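Local coordinates for protein putative acetyltransferase (Streptococcus mutans, PDB 4E2A) that probably transfers an acyl group, most likely acetyl, as a member of the GNAT acetyltransferase family, at residues N74-D77 with E78-L82. Numbering follows the deposited sequence.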
loop_
_atom_site.group_PDB
_atom_site.type_symbol
_atom_site.label_atom_id
_atom_site.label_comp_id
_atom_site.label_asym_id
_atom_site.label_seq_id
_atom_site.Cartn_x
_atom_site.Cartn_y
_atom_site.Cartn_z
ATOM N N ASN B 74 -4.857 15.549 -2.126
ATOM C CA ASN B 74 -5.066 14.238 -2.736
ATOM C C ASN B 74 -5.545 13.212 -1.717
ATOM O O ASN B 74 -6.423 12.400 -2.007
ATOM C CB ASN B 74 -3.777 13.712 -3.388
ATOM C CG ASN B 74 -3.463 14.399 -4.703
ATOM O OD1 ASN B 74 -4.359 14.833 -5.414
ATOM N ND2 ASN B 74 -2.179 14.506 -5.025
ATOM N N PHE B 75 -4.954 13.228 -0.527
ATOM C CA PHE B 75 -5.359 12.277 0.507
ATOM C C PHE B 75 -6.745 12.605 1.044
ATOM O O PHE B 75 -7.594 11.707 1.155
ATOM C CB PHE B 75 -4.336 12.206 1.654
ATOM C CG PHE B 75 -4.636 11.129 2.677
ATOM C CD1 PHE B 75 -4.157 9.835 2.507
ATOM C CD2 PHE B 75 -5.385 11.414 3.806
ATOM C CE1 PHE B 75 -4.434 8.839 3.445
ATOM C CE2 PHE B 75 -5.668 10.428 4.741
ATOM C CZ PHE B 75 -5.191 9.140 4.561
ATOM N N PHE B 76 -6.988 13.874 1.374
ATOM C CA PHE B 76 -8.331 14.293 1.816
ATOM C C PHE B 76 -9.407 13.895 0.815
ATOM O O PHE B 76 -10.475 13.391 1.191
ATOM C CB PHE B 76 -8.430 15.804 1.995
ATOM C CG PHE B 76 -7.417 16.381 2.931
ATOM C CD1 PHE B 76 -7.006 15.683 4.048
ATOM C CD2 PHE B 76 -6.875 17.633 2.680
ATOM C CE1 PHE B 76 -6.060 16.225 4.898
ATOM C CE2 PHE B 76 -5.933 18.177 3.508
ATOM C CZ PHE B 76 -5.524 17.480 4.626
ATOM N N ASP B 77 -9.125 14.148 -0.462
ATOM C CA ASP B 77 -10.097 13.923 -1.532
ATOM C C ASP B 77 -10.457 12.448 -1.638
ATOM O O ASP B 77 -11.500 12.104 -2.196
ATOM C CB ASP B 77 -9.575 14.424 -2.894
ATOM C CG ASP B 77 -9.625 15.937 -3.038
ATOM O OD1 ASP B 77 -10.262 16.625 -2.204
ATOM O OD2 ASP B 77 -9.020 16.449 -4.010
ATOM N N GLU B 78 -9.598 11.577 -1.108
ATOM C CA GLU B 78 -9.820 10.141 -1.214
ATOM C C GLU B 78 -10.316 9.519 0.091
ATOM O O GLU B 78 -11.222 8.685 0.093
ATOM C CB GLU B 78 -8.538 9.409 -1.666
ATOM C CG GLU B 78 -8.719 7.887 -1.826
ATOM C CD GLU B 78 -7.417 7.129 -2.157
ATOM O OE1 GLU B 78 -6.323 7.742 -2.118
ATOM O OE2 GLU B 78 -7.490 5.911 -2.465
ATOM N N ALA B 79 -9.706 9.910 1.199
ATOM C CA ALA B 79 -9.970 9.256 2.491
ATOM C C ALA B 79 -10.963 9.983 3.398
ATOM O O ALA B 79 -11.571 9.372 4.266
ATOM C CB ALA B 79 -8.656 9.021 3.253
ATOM N N TYR B 80 -11.094 11.290 3.242
ATOM C CA TYR B 80 -11.848 12.046 4.233
ATOM C C TYR B 80 -13.012 12.839 3.660
ATOM O O TYR B 80 -13.342 13.909 4.169
ATOM C CB TYR B 80 -10.914 12.977 5.024
ATOM C CG TYR B 80 -9.916 12.281 5.954
ATOM C CD1 TYR B 80 -10.168 11.014 6.470
ATOM C CD2 TYR B 80 -8.734 12.919 6.338
ATOM C CE1 TYR B 80 -9.259 10.385 7.327
ATOM C CE2 TYR B 80 -7.818 12.297 7.197
ATOM C CZ TYR B 80 -8.092 11.040 7.698
ATOM O OH TYR B 80 -7.193 10.428 8.565
ATOM N N THR B 81 -13.628 12.334 2.593
ATOM C CA THR B 81 -14.903 12.896 2.110
ATOM C C THR B 81 -15.994 12.438 3.062
ATOM O O THR B 81 -15.807 11.449 3.799
ATOM C CB THR B 81 -15.232 12.404 0.687
ATOM O OG1 THR B 81 -15.441 10.980 0.698
ATOM C CG2 THR B 81 -14.090 12.740 -0.260
ATOM N N LEU B 82 -17.112 13.157 3.084
ATOM C CA LEU B 82 -18.207 12.813 3.984
ATOM C C LEU B 82 -18.760 11.429 3.678
ATOM O O LEU B 82 -19.201 10.732 4.585
ATOM C CB LEU B 82 -19.342 13.827 3.905
ATOM C CG LEU B 82 -19.127 15.218 4.534
ATOM C CD1 LEU B 82 -20.275 16.155 4.177
ATOM C CD2 LEU B 82 -18.983 15.093 6.044
HETATM O O HOH W 1 -5.458 9.945 -4.074
HETATM O O HOH W 2 -12.448 15.841 1.702
#
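Phe75 O accepts two backbone bonds where helix 69-79 runs out, from Ala79 N at 2.8 Å and from Glu78 N at 3.0 Å, the latter well above the carbonyl plane. Glu78 N therefore makes an i to i-3 bond and keeps just a weak one to Asn74 O, while Tyr80 N closes the last turn on Phe76 O at 3.0 Å. A water also donates to Phe76 O.

The side chains of Phe75, Ala79 and Tyr80 interlock, with Phe76 touching Tyr80 as well. With its CG anti to the backbone N (chi1 -174°), the Phe75 ring swings forward along the helix, and the Ala79 methyl CB settles over one of its faces, 3.9 Å from the ring centroid, in a CH-pi contact. The rim of the same ring points at the face of Tyr80, a T-shaped pair with planes at 84° and Phe75 CE2 3.8 Å from Tyr80 CE2. Phe76 CD1 reaches Tyr80 CD2 more loosely, 4.0 Å apart. Past the turn, Thr81 CG2 lies 3.3 Å from Asp77 O, and its OG1 caps the following helix through a weak bond to Val84 N.

Beyond the segments, Phe59 stacks on Phe75, and Phe76 and Tyr80 lean on helix 48-63. On the dimer side, the extended Glu78 side chain delivers its carboxylate to His188 and Ser189 N of the second subunit.

The whole is a helix C-terminus where Phe75 and Phe76 both meet Tyr80, with Ala79 over the Phe75 ring, followed at once by an N-cap: a tight junction between consecutive helices 69-79 and 82-90 of this GNAT-family fold.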